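Local coordinates for core protein VP4 (Bluetongue virus, PDB 2JHP) that caps viral messenger RNA as a multifunctional inner-capsid enzyme, holding guanine and S-adenosyl-L-homocysteine at separate sites along its length, at residues I240-S244 against K245-L249; F569-F572 against K573-D577; L386-H389 against L390-R394; W38-N41 against G42-A45; S423-E426 against V427-K430. All blocks are in the same frame, centred on the assembly; numbering follows the deposited sequence.

Contact 1. Residues I240-S244 against K245-L249. With SAH (S-adenosyl-L-homocysteine), chain C.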
# COMPACT_ATOMS: atom_id res chain seq x y z
N ILE A 240 -15.47 31.59 -25.16
CA ILE A 240 -14.89 31.66 -26.49
C ILE A 240 -15.12 30.34 -27.20
O ILE A 240 -15.10 29.28 -26.57
CB ILE A 240 -13.36 32.01 -26.37
CG1 ILE A 240 -13.16 33.52 -26.26
CG2 ILE A 240 -12.54 31.45 -27.53
CD1 ILE A 240 -13.16 34.07 -24.83
N MET A 241 -15.39 30.41 -28.49
CA MET A 241 -15.40 29.22 -29.33
C MET A 241 -14.03 29.02 -29.97
O MET A 241 -13.49 29.91 -30.63
CB MET A 241 -16.51 29.30 -30.38
CG MET A 241 -16.61 28.06 -31.23
SD MET A 241 -18.28 27.65 -31.72
CE MET A 241 -19.04 27.22 -30.16
N VAL A 242 -13.47 27.83 -29.78
CA VAL A 242 -12.08 27.54 -30.13
C VAL A 242 -11.95 26.91 -31.52
O VAL A 242 -12.53 25.86 -31.78
CB VAL A 242 -11.44 26.64 -29.05
CG1 VAL A 242 -9.99 26.31 -29.38
CG2 VAL A 242 -11.56 27.30 -27.67
N ASP A 243 -11.20 27.57 -32.39
CA ASP A 243 -10.93 27.02 -33.73
C ASP A 243 -9.43 26.87 -34.03
O ASP A 243 -9.05 26.11 -34.93
CB ASP A 243 -11.67 27.81 -34.84
CG ASP A 243 -11.29 29.29 -34.89
OD1 ASP A 243 -10.60 29.79 -33.97
OD2 ASP A 243 -11.71 29.97 -35.86
N SER A 244 -8.59 27.57 -33.27
CA SER A 244 -7.13 27.47 -33.41
C SER A 244 -6.39 27.52 -32.08
O SER A 244 -6.95 27.94 -31.06
CB SER A 244 -6.58 28.54 -34.35
OG SER A 244 -6.95 29.84 -33.91
N LYS A 245 -5.13 27.09 -32.11
CA LYS A 245 -4.26 27.13 -30.95
C LYS A 245 -4.16 28.53 -30.36
O LYS A 245 -3.96 28.69 -29.15
CB LYS A 245 -2.86 26.61 -31.32
CG LYS A 245 -2.19 27.34 -32.47
CD LYS A 245 -0.75 26.88 -32.65
CE LYS A 245 -0.09 27.61 -33.83
NZ LYS A 245 1.32 27.18 -34.07
N LYS A 246 -4.30 29.55 -31.22
CA LYS A 246 -4.24 30.95 -30.81
C LYS A 246 -5.17 31.28 -29.63
O LYS A 246 -4.83 32.09 -28.77
CB LYS A 246 -4.58 31.86 -31.98
CG LYS A 246 -3.46 32.02 -33.03
CD LYS A 246 -3.98 32.62 -34.35
CE LYS A 246 -4.22 34.12 -34.25
NZ LYS A 246 -4.66 34.70 -35.56
N ASP A 247 -6.34 30.63 -29.60
CA ASP A 247 -7.33 30.87 -28.54
C ASP A 247 -6.89 30.37 -27.17
O ASP A 247 -7.48 30.72 -26.15
CB ASP A 247 -8.66 30.21 -28.92
CG ASP A 247 -9.19 30.68 -30.26
OD1 ASP A 247 -9.19 31.91 -30.50
OD2 ASP A 247 -9.60 29.83 -31.08
N ILE A 248 -5.84 29.55 -27.16
CA ILE A 248 -5.33 28.90 -25.95
C ILE A 248 -3.96 29.46 -25.55
O ILE A 248 -3.68 29.61 -24.36
CB ILE A 248 -5.24 27.37 -26.14
CG1 ILE A 248 -6.59 26.83 -26.62
CG2 ILE A 248 -4.79 26.68 -24.86
CD1 ILE A 248 -6.51 25.46 -27.18
N LEU A 249 -3.12 29.74 -26.54
CA LEU A 249 -1.83 30.38 -26.32
C LEU A 249 -1.93 31.67 -25.49
O LEU A 249 -1.11 31.90 -24.60
CB LEU A 249 -1.11 30.70 -27.64
CG LEU A 249 -0.10 29.76 -28.33
CD1 LEU A 249 0.52 28.72 -27.38
CD2 LEU A 249 -0.72 29.07 -29.52
N SAH C . -17.96 18.71 -21.09
CA SAH C . -19.45 18.88 -21.02
CB SAH C . -20.17 18.12 -22.13
CG SAH C . -19.81 18.59 -23.54
SD SAH C . -21.20 19.43 -24.33
C SAH C . -19.97 18.47 -19.65
O SAH C . -19.35 17.67 -18.95
OXT SAH C . -21.02 18.95 -19.21
C5' SAH C . -20.22 20.02 -25.73
C4' SAH C . -20.03 21.52 -25.61
O4' SAH C . -19.06 21.97 -26.51
C3' SAH C . -21.29 22.31 -25.93
O3' SAH C . -21.80 22.80 -24.71
C2' SAH C . -20.83 23.44 -26.83
O2' SAH C . -21.21 24.70 -26.32
C1' SAH C . -19.33 23.33 -26.78
N9 SAH C . -18.59 23.71 -27.99
C8 SAH C . -18.92 23.51 -29.31
N7 SAH C . -17.93 24.00 -30.08
C5 SAH C . -16.96 24.51 -29.28
C6 SAH C . -15.74 25.13 -29.53
N6 SAH C . -15.33 25.31 -30.78
N1 SAH C . -14.96 25.55 -28.48
C2 SAH C . -15.38 25.36 -27.18
N3 SAH C . -16.59 24.75 -26.93
C4 SAH C . -17.37 24.33 -27.97

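Contact 2. Residues F569-F572 against K573-D577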
# COMPACT_ATOMS: atom_id res chain seq x y z
N PHE A 569 21.18 -8.06 14.56
CA PHE A 569 22.22 -7.07 14.84
C PHE A 569 21.92 -6.30 16.12
O PHE A 569 22.75 -6.21 17.01
CB PHE A 569 22.37 -6.09 13.68
CG PHE A 569 23.78 -5.79 13.34
CD1 PHE A 569 24.29 -6.08 12.07
CD2 PHE A 569 24.63 -5.24 14.29
CE1 PHE A 569 25.61 -5.81 11.76
CE2 PHE A 569 25.93 -4.98 13.98
CZ PHE A 569 26.43 -5.26 12.72
N TRP A 570 20.71 -5.75 16.21
CA TRP A 570 20.26 -5.04 17.40
C TRP A 570 20.19 -5.97 18.62
O TRP A 570 20.61 -5.60 19.72
CB TRP A 570 18.90 -4.40 17.08
CG TRP A 570 18.18 -3.76 18.20
CD1 TRP A 570 18.65 -3.50 19.45
CD2 TRP A 570 16.85 -3.24 18.15
NE1 TRP A 570 17.68 -2.86 20.20
CE2 TRP A 570 16.57 -2.69 19.42
CE3 TRP A 570 15.86 -3.17 17.15
CZ2 TRP A 570 15.34 -2.10 19.73
CZ3 TRP A 570 14.64 -2.59 17.46
CH2 TRP A 570 14.39 -2.06 18.73
N TRP A 571 19.70 -7.19 18.40
CA TRP A 571 19.61 -8.20 19.45
C TRP A 571 21.00 -8.57 20.01
O TRP A 571 21.21 -8.51 21.21
CB TRP A 571 18.85 -9.43 18.96
CG TRP A 571 18.28 -10.26 20.05
CD1 TRP A 571 17.12 -10.04 20.73
CD2 TRP A 571 18.83 -11.47 20.58
NE1 TRP A 571 16.91 -11.02 21.66
CE2 TRP A 571 17.95 -11.91 21.60
CE3 TRP A 571 20.00 -12.21 20.32
CZ2 TRP A 571 18.20 -13.07 22.34
CZ3 TRP A 571 20.24 -13.36 21.05
CH2 TRP A 571 19.35 -13.77 22.06
N PHE A 572 21.94 -8.91 19.13
CA PHE A 572 23.32 -9.16 19.55
C PHE A 572 23.88 -7.94 20.28
O PHE A 572 24.69 -8.08 21.21
CB PHE A 572 24.23 -9.52 18.37
CG PHE A 572 23.98 -10.89 17.79
CD1 PHE A 572 23.68 -11.98 18.61
CD2 PHE A 572 24.07 -11.11 16.42
CE1 PHE A 572 23.46 -13.24 18.08
CE2 PHE A 572 23.86 -12.37 15.88
CZ PHE A 572 23.55 -13.44 16.71
N LYS A 573 23.47 -6.74 19.87
CA LYS A 573 23.97 -5.54 20.52
C LYS A 573 23.36 -5.38 21.91
O LYS A 573 24.02 -4.91 22.83
CB LYS A 573 23.74 -4.29 19.66
CG LYS A 573 24.70 -3.16 20.00
CD LYS A 573 24.50 -1.91 19.14
CE LYS A 573 25.30 -0.73 19.70
NZ LYS A 573 24.92 0.56 19.04
N MET A 574 22.11 -5.81 22.07
CA MET A 574 21.42 -5.67 23.35
C MET A 574 21.92 -6.70 24.37
O MET A 574 21.93 -6.43 25.57
CB MET A 574 19.88 -5.70 23.17
CG MET A 574 19.20 -7.06 23.21
SD MET A 574 18.97 -7.70 24.87
CE MET A 574 18.59 -6.21 25.75
N ILE A 575 22.35 -7.85 23.87
CA ILE A 575 22.78 -8.98 24.69
C ILE A 575 24.15 -8.72 25.34
O ILE A 575 24.30 -8.87 26.55
CB ILE A 575 22.82 -10.32 23.87
CG1 ILE A 575 21.41 -10.72 23.40
CG2 ILE A 575 23.49 -11.45 24.66
CD1 ILE A 575 20.41 -11.02 24.51
N LEU A 576 25.12 -8.32 24.52
CA LEU A 576 26.51 -8.17 24.97
C LEU A 576 26.80 -6.80 25.56
O LEU A 576 27.36 -6.70 26.66
CB LEU A 576 27.47 -8.44 23.81
CG LEU A 576 27.13 -9.61 22.89
CD1 LEU A 576 28.03 -9.60 21.66
CD2 LEU A 576 27.22 -10.95 23.62
N ASP A 577 26.41 -5.75 24.84
CA ASP A 577 26.75 -4.39 25.22
C ASP A 577 25.91 -3.81 26.36
O ASP A 577 26.27 -2.76 26.90
CB ASP A 577 26.67 -3.46 24.00
CG ASP A 577 27.92 -3.50 23.14
OD1 ASP A 577 27.92 -2.84 22.08
OD2 ASP A 577 28.91 -4.19 23.51

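Contact 3. Residues L386-H389 against L390-R394. With GUN (guanine), chain D.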
# COMPACT_ATOMS: atom_id res chain seq x y z
N LEU A 386 -6.81 2.62 -15.91
CA LEU A 386 -6.45 3.74 -16.76
C LEU A 386 -5.56 4.69 -15.94
O LEU A 386 -4.46 5.05 -16.35
CB LEU A 386 -7.71 4.46 -17.28
CG LEU A 386 -8.61 3.81 -18.34
CD1 LEU A 386 -9.91 4.59 -18.52
CD2 LEU A 386 -7.91 3.69 -19.68
N PHE A 387 -6.05 5.08 -14.78
CA PHE A 387 -5.33 5.92 -13.85
C PHE A 387 -3.89 5.45 -13.66
O PHE A 387 -2.96 6.22 -13.84
CB PHE A 387 -6.07 5.93 -12.50
CG PHE A 387 -5.58 6.97 -11.54
CD1 PHE A 387 -5.53 8.30 -11.92
CD2 PHE A 387 -5.20 6.62 -10.25
CE1 PHE A 387 -5.10 9.26 -11.04
CE2 PHE A 387 -4.78 7.58 -9.35
CZ PHE A 387 -4.72 8.91 -9.74
N GLU A 388 -3.73 4.17 -13.29
CA GLU A 388 -2.42 3.58 -13.01
C GLU A 388 -1.53 3.51 -14.25
O GLU A 388 -0.30 3.64 -14.16
CB GLU A 388 -2.59 2.18 -12.44
CG GLU A 388 -3.24 2.13 -11.05
CD GLU A 388 -3.74 0.74 -10.65
OE1 GLU A 388 -3.82 -0.15 -11.53
OE2 GLU A 388 -4.04 0.54 -9.45
N HIS A 389 -2.14 3.31 -15.41
CA HIS A 389 -1.38 3.15 -16.61
C HIS A 389 -0.85 4.48 -17.11
O HIS A 389 0.27 4.57 -17.63
CB HIS A 389 -2.17 2.43 -17.69
CG HIS A 389 -1.34 2.08 -18.88
ND1 HIS A 389 -1.58 2.58 -20.14
CD2 HIS A 389 -0.22 1.32 -18.99
CE1 HIS A 389 -0.67 2.12 -20.98
NE2 HIS A 389 0.18 1.36 -20.31
N LEU A 390 -1.66 5.52 -16.96
CA LEU A 390 -1.28 6.84 -17.44
C LEU A 390 -0.21 7.49 -16.55
O LEU A 390 0.67 8.18 -17.07
CB LEU A 390 -2.52 7.74 -17.58
CG LEU A 390 -3.54 7.33 -18.66
CD1 LEU A 390 -4.71 8.28 -18.69
CD2 LEU A 390 -2.92 7.23 -20.07
N HIS A 391 -0.27 7.22 -15.25
CA HIS A 391 0.42 8.04 -14.27
C HIS A 391 1.52 7.34 -13.47
O HIS A 391 2.09 7.94 -12.57
CB HIS A 391 -0.61 8.67 -13.30
CG HIS A 391 -1.66 9.49 -14.00
ND1 HIS A 391 -1.35 10.58 -14.77
CD2 HIS A 391 -3.00 9.37 -14.03
CE1 HIS A 391 -2.46 11.09 -15.26
NE2 HIS A 391 -3.48 10.38 -14.82
N ILE A 392 1.81 6.08 -13.79
CA ILE A 392 2.89 5.33 -13.13
C ILE A 392 3.95 4.97 -14.17
O ILE A 392 3.63 4.49 -15.26
CB ILE A 392 2.38 4.02 -12.48
CG1 ILE A 392 1.56 4.31 -11.23
CG2 ILE A 392 3.53 3.06 -12.15
CD1 ILE A 392 0.66 3.16 -10.78
N VAL A 393 5.21 5.21 -13.84
CA VAL A 393 6.28 4.76 -14.71
C VAL A 393 6.43 3.25 -14.57
O VAL A 393 6.63 2.72 -13.48
CB VAL A 393 7.63 5.47 -14.41
CG1 VAL A 393 8.64 5.14 -15.51
CG2 VAL A 393 7.42 6.97 -14.31
N ARG A 394 6.30 2.58 -15.70
CA ARG A 394 6.41 1.11 -15.78
C ARG A 394 7.89 0.74 -15.65
O ARG A 394 8.69 1.10 -16.51
CB ARG A 394 5.77 0.60 -17.09
CG ARG A 394 5.60 -0.90 -17.14
CD ARG A 394 4.55 -1.36 -18.11
NE ARG A 394 4.31 -2.79 -17.95
CZ ARG A 394 3.39 -3.32 -17.15
NH1 ARG A 394 2.60 -2.55 -16.42
NH2 ARG A 394 3.26 -4.64 -17.08
N9 GUN D . -9.20 4.20 -8.25
C8 GUN D . -8.79 4.36 -6.99
N7 GUN D . -8.45 5.64 -6.79
C5 GUN D . -8.65 6.30 -7.93
C6 GUN D . -8.48 7.63 -8.29
O6 GUN D . -8.05 8.45 -7.47
N1 GUN D . -8.80 8.01 -9.60
C2 GUN D . -9.28 7.03 -10.49
N2 GUN D . -9.59 7.36 -11.73
N3 GUN D . -9.45 5.75 -10.11
C4 GUN D . -9.14 5.38 -8.86

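Contact 4. Residues W38-N41 against G42-A45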
# COMPACT_ATOMS: atom_id res chain seq x y z
N TRP A 38 2.95 -13.39 29.42
CA TRP A 38 3.86 -13.97 28.46
C TRP A 38 3.78 -15.50 28.43
O TRP A 38 3.70 -16.09 27.34
CB TRP A 38 5.30 -13.51 28.72
CG TRP A 38 6.24 -13.94 27.65
CD1 TRP A 38 6.51 -13.27 26.49
CD2 TRP A 38 7.02 -15.14 27.63
NE1 TRP A 38 7.42 -13.98 25.75
CE2 TRP A 38 7.75 -15.13 26.42
CE3 TRP A 38 7.17 -16.22 28.50
CZ2 TRP A 38 8.62 -16.16 26.06
CZ3 TRP A 38 8.04 -17.25 28.15
CH2 TRP A 38 8.76 -17.21 26.94
N LEU A 39 3.79 -16.14 29.59
CA LEU A 39 3.69 -17.60 29.63
C LEU A 39 2.27 -18.11 29.35
O LEU A 39 2.11 -19.21 28.82
CB LEU A 39 4.33 -18.23 30.89
CG LEU A 39 3.89 -17.92 32.32
CD1 LEU A 39 2.77 -18.86 32.76
CD2 LEU A 39 5.10 -18.05 33.24
N GLU A 40 1.27 -17.30 29.67
CA GLU A 40 -0.11 -17.65 29.37
C GLU A 40 -0.44 -17.56 27.90
O GLU A 40 -0.93 -18.52 27.31
CB GLU A 40 -1.11 -16.83 30.19
CG GLU A 40 -1.49 -17.49 31.50
CD GLU A 40 -1.84 -18.96 31.33
OE1 GLU A 40 -2.53 -19.31 30.34
OE2 GLU A 40 -1.42 -19.77 32.19
N ASN A 41 -0.18 -16.40 27.31
CA ASN A 41 -0.39 -16.15 25.89
C ASN A 41 0.34 -17.18 25.01
O ASN A 41 -0.18 -17.58 23.97
CB ASN A 41 0.03 -14.71 25.52
CG ASN A 41 -0.62 -14.21 24.22
OD1 ASN A 41 -1.45 -14.89 23.62
ND2 ASN A 41 -0.23 -13.01 23.79
N GLY A 42 1.52 -17.62 25.44
CA GLY A 42 2.34 -18.56 24.68
C GLY A 42 1.77 -19.96 24.56
O GLY A 42 2.27 -20.77 23.77
N LYS A 43 0.76 -20.27 25.37
CA LYS A 43 0.09 -21.57 25.34
C LYS A 43 -0.84 -21.70 24.14
O LYS A 43 -1.19 -22.82 23.73
CB LYS A 43 -0.72 -21.80 26.62
CG LYS A 43 0.11 -21.87 27.88
CD LYS A 43 -0.69 -22.44 29.04
CE LYS A 43 -0.04 -22.13 30.38
NZ LYS A 43 1.42 -22.43 30.45
N TYR A 44 -1.24 -20.57 23.57
CA TYR A 44 -2.24 -20.57 22.50
C TYR A 44 -1.63 -20.61 21.10
O TYR A 44 -0.74 -19.82 20.77
CB TYR A 44 -3.18 -19.37 22.67
CG TYR A 44 -3.82 -19.33 24.04
CD1 TYR A 44 -3.49 -18.32 24.95
CD2 TYR A 44 -4.76 -20.30 24.43
CE1 TYR A 44 -4.08 -18.28 26.21
CE2 TYR A 44 -5.35 -20.26 25.69
CZ TYR A 44 -5.00 -19.25 26.58
OH TYR A 44 -5.58 -19.20 27.83
N ALA A 45 -2.11 -21.54 20.28
CA ALA A 45 -1.58 -21.73 18.93
C ALA A 45 -2.52 -21.25 17.81
O ALA A 45 -2.14 -21.26 16.63
CB ALA A 45 -1.16 -23.16 18.73

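Contact 5. Residues S423-E426 against V427-K430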
# COMPACT_ATOMS: atom_id res chain seq x y z
N SER A 423 17.75 -11.14 -5.69
CA SER A 423 17.51 -9.76 -6.08
C SER A 423 16.48 -9.13 -5.15
O SER A 423 16.42 -7.90 -5.02
CB SER A 423 17.08 -9.65 -7.55
OG SER A 423 15.81 -10.25 -7.75
N ILE A 424 15.67 -9.98 -4.51
CA ILE A 424 14.73 -9.56 -3.48
C ILE A 424 15.52 -9.08 -2.27
O ILE A 424 15.31 -7.97 -1.80
CB ILE A 424 13.71 -10.69 -3.09
CG1 ILE A 424 12.70 -10.93 -4.23
CG2 ILE A 424 12.99 -10.38 -1.75
CD1 ILE A 424 11.75 -12.10 -4.01
N TYR A 425 16.44 -9.91 -1.79
CA TYR A 425 17.29 -9.53 -0.66
C TYR A 425 18.17 -8.32 -0.98
O TYR A 425 18.42 -7.49 -0.12
CB TYR A 425 18.12 -10.73 -0.18
CG TYR A 425 17.29 -11.79 0.51
CD1 TYR A 425 17.14 -13.07 -0.03
CD2 TYR A 425 16.62 -11.50 1.70
CE1 TYR A 425 16.34 -14.05 0.61
CE2 TYR A 425 15.81 -12.47 2.33
CZ TYR A 425 15.69 -13.73 1.79
OH TYR A 425 14.90 -14.62 2.45
N GLU A 426 18.58 -8.21 -2.24
CA GLU A 426 19.34 -7.06 -2.72
C GLU A 426 18.52 -5.77 -2.58
O GLU A 426 19.07 -4.72 -2.25
CB GLU A 426 19.77 -7.27 -4.18
CG GLU A 426 21.02 -6.50 -4.60
CD GLU A 426 22.29 -7.36 -4.59
OE1 GLU A 426 22.24 -8.50 -5.09
OE2 GLU A 426 23.34 -6.88 -4.09
N VAL A 427 17.21 -5.85 -2.80
CA VAL A 427 16.32 -4.71 -2.53
C VAL A 427 16.23 -4.40 -1.03
O VAL A 427 16.39 -3.24 -0.62
CB VAL A 427 14.91 -4.92 -3.12
CG1 VAL A 427 13.96 -3.85 -2.62
CG2 VAL A 427 14.97 -4.92 -4.62
N MET A 428 15.98 -5.42 -0.21
CA MET A 428 15.88 -5.26 1.24
C MET A 428 17.18 -4.73 1.91
O MET A 428 17.14 -4.19 3.01
CB MET A 428 15.39 -6.55 1.90
CG MET A 428 14.14 -7.15 1.23
SD MET A 428 13.07 -8.19 2.25
CE MET A 428 14.26 -9.01 3.31
N LYS A 429 18.31 -4.86 1.23
CA LYS A 429 19.58 -4.34 1.72
C LYS A 429 19.70 -2.81 1.54
O LYS A 429 20.42 -2.14 2.28
CB LYS A 429 20.73 -5.09 1.03
CG LYS A 429 22.15 -4.76 1.41
CD LYS A 429 23.01 -5.72 0.60
CE LYS A 429 24.45 -5.81 1.06
NZ LYS A 429 25.27 -5.00 0.13
N LYS A 430 18.98 -2.26 0.56
CA LYS A 430 19.13 -0.84 0.20
C LYS A 430 17.84 -0.02 0.29
O LYS A 430 17.88 1.21 0.24
CB LYS A 430 19.78 -0.69 -1.19
CG LYS A 430 18.99 -1.34 -2.35
CD LYS A 430 19.63 -1.07 -3.72
CE LYS A 430 18.75 -1.60 -4.87
NZ LYS A 430 19.04 -0.90 -6.17

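Contact 1. Residues I240-S244 against K245-L249
Ile240 starts the contact by laying its CG2 branch 4.3 Å from CB of Asp247, a loose apolar touch near the surface. Met241 turns away from the following helix and toward the cofactor: with CG anti to the backbone N (chi1 -177°) and two further bends in the chain, its methyl CE comes to 3.4 Å from N7 of the S-adenosyl-L-homocysteine. Val242 hydrogen-bonds the adenine through its backbone. Its N donates to N1 at 3.0 Å along an almost straight line (173°), and its O accepts from the exocyclic N6, also at 3.0 Å. This loop follows strand 235-238 at the edge of a mixed seven-stranded sheet whose strand order, 3-2-1-4-5-7-6, is that of the Rossmann-like methyltransferases, and the adenine edge is recognised as in that fold. The side chain of Val242 faces the interior, with CG1 4.2 Å from CD1 of Ile248; both side chains also meet Ile196, Tyr223 and Ile292. Asp243 presents its N to OD2 of Asp247 at 3.1 Å, the donor arriving close to the line of the C-O bond. Its own carboxylate lies nearly coplanar with that of Asp247, OD1 to OD2 3.1 Å, two acceptors whose like charges would probably repel. Ser244 adds a second, weak N-H bond to the same OD2, and the two N-H groups converging there would partly offset that repulsion; Ser244 O takes the N-H of Asp247 at 3.1 Å, the donor well above the carbonyl plane.

Contact 2. Residues F569-F572 against K573-D577
The indole of Trp571 makes a flat floor, and Ile575, one helical turn on, settles on it. Ile575 CG1 stands 3.6 Å from the centroid of the six-membered ring and only 10° off its normal, a CH-pi contact. The terminal CD1 rests beside it on that face, 3.7 Å from Trp571 CZ2. The floor is brought under Ile575 because CG of Trp571 is anti to its backbone N (chi1 -158°), which swings the indole along the helix toward the next turn. Met574 curls over the other end of the same face: its SD is 5.2 Å from the centroid of the five-membered ring, a distant Met-aromatic contact, and the doubly bent chain starts from CB, which brushes Trp570 CD1 at 4.5 Å. On another flank, Leu576 sets its CG against Phe572 O, 3.3 Å away. Main-chain bonds of helix 568-576 fix this spacing, Met574 N reaching Trp570 O at 2.8 Å and Ile575 N reaching Trp571 O at 3.0 Å; that of Leu576 N to Phe572 O is long and weak. The aromatic ridge is taken up on several sides: His554 of helix 551-561 lies at a shallow angle to Trp571, Phe476 meets Trp570, and Trp637 of helix 635-641 meets Phe569 and Phe572. Phe572 and Ile575 also rest on Leu615 of helix 612-625. Apart from the backbone bonds, cohesion between the turns is dispersive, with ring faces, a thioether and aliphatic branches in contact and no side-chain hydrogen bond or salt bridge joining them.

Contact 3. Residues L386-H389 against L390-R394
Phe387 of the guanine pocket and His391, one turn on, meet where helix 380-391 runs out toward strand 393-394. Phe387 gives one ring face to the ligand, guanine N1 lying 3.8 Å above the ring plane and over its centre. The placement follows from CG being anti to the backbone N (chi1 -168°). His391 backs up the same phenyl ring obliquely: the planes are turned 67° from each other, and His391 CD2 comes 3.5 Å from Phe387 CD1. That CD2 also sits 3.2 Å from Phe387 O, so one corner of the imidazole touches both the phenyl ring and the carbonyl of Phe387. Its rotation is fixed from both nitrogens, by hydrogen bonds from NE2 to the carbonyl of Tyr185 and between ND1 and Arg350; Tyr185 is itself a guanine-pocket residue, consistent with a second-shell role for His391. Alongside, Ile392 points the same way as Glu388 and puts CD1 3.8 Å from Glu388 CB, while Glu388 OE2 is held by Ala137 N and by a salt bridge to Lys384. The helical bonds weaken toward the end: Leu390 N to Leu386 O is short at 2.9 Å and well aligned at 158°, whereas His391 N to Phe387 O and Ile392 N to Glu388 O, both 3.2 Å, are weak. Helices 137-141 and 178-186 flank the turn, through Leu140 and Tyr185, and beyond it strand 393-394 forms an outer edge of a mixed seven-stranded sheet, Val393 pairing with strand 149-152.

Contact 4. Residues W38-N41 against G42-A45
Gly42 N reaches four residues back to Trp38 O, at 3.3 Å, as helix 34-41 comes to its close. The next two backbone donors reach back only three: Lys43 N to Glu40 O at 3.1 Å and Tyr44 N to Asn41 O at 3.2 Å. The last of these closes a type I beta turn from Asn41 to Tyr44. In all three the donor lies well above the carbonyl plane.

Among the charged side chains, Glu40 bends at chi2 (-47°) to meet Lys43. Its OE2 lies 3.3 Å from the methylene CE of Lys43, and NZ stays 4.3 Å off, beyond a salt bridge.

A ring-to-carbonyl contact adds to these: Tyr44 folds back over the turn and brings CE1 to 3.3 Å from Glu40 O.

Side-chain hydrogen bonds lead to other parts of the chain. The amide of Asn41 is held by His5 and by the carbonyl of His65, while Trp38 NE1 bonds to Arg519 O; with Ile521 and helix 523-533 around that indole, the end of the helix is tied to remote parts of the chain.

The chemistry is therefore mainly that of main-chain turns at a surface: at their separation the charges of Glu40 and Lys43 probably attract each other only loosely, and the buried amide of Asn41 finds its partners outside the turn.

Contact 5. Residues S423-E426 against V427-K430
Ile424 O takes the N-H of Met428 at 3.1 Å, with the donor in the carbonyl plane and the bond fairly straight at 165°. One residue earlier, Val427 N bonds to Ser423 O at 3.1 Å, less directly, from above the carbonyl plane. The bond that follows, Lys429 N to Tyr425 O, is weak as helix 421-430 approaches its end.

The side chains fill in between these rungs. Tyr425 and Met428 lie alongside each other, pointing the same way, and the methyl CE of Met428 reaches Tyr425 CD2 at 3.8 Å, meeting the ring obliquely. A final bend in the methionine (chi3 -35°) curls that methyl back to the phenol. Val427 nestles its CG2 against Ser423 O, 3.3 Å away. On the exposed flank Lys430 runs its aliphatic chain beside the carbonyl of Glu426, CG to O 3.4 Å. The carboxylate of Glu426 and the amine of Lys429 share that flank without meeting, OE2 to NZ 5.0 Å, so any attraction between them is probably weak and screened by solvent.

The helix is the crossover of a beta-alpha-beta unit that joins the parallel strands 406-408 and 433-437. Val427 rests on Arg406 and Asp408 of the first strand, Ile424 and Ser423 meet Leu398, and Tyr425 leans on helix 453-460 through Thr455, Val456 and Asn459.

In the fold
The five contacts are spread along an elongated molecule. Contact 1 binds one S-adenosyl-L-homocysteine; contact 3, with its centre about 30 Å away, lies nearer the middle and touches a guanine. Contact 3 also lies close to the second cofactor site: the side chain of Glu388 is about 6 Å from that S-adenosyl-L-homocysteine and about 10 Å from the other guanine. Contact 5 approaches the second cofactor too, with Ile424 about 7 Å away, and its centre is about 25 Å from that of contact 3. Contacts 2 and 4 belong to the far end, nearest atoms about 11 Å apart; contact 2 comes equally close to contact 5, whereas contacts 1 and 4 have centres about 73 Å apart.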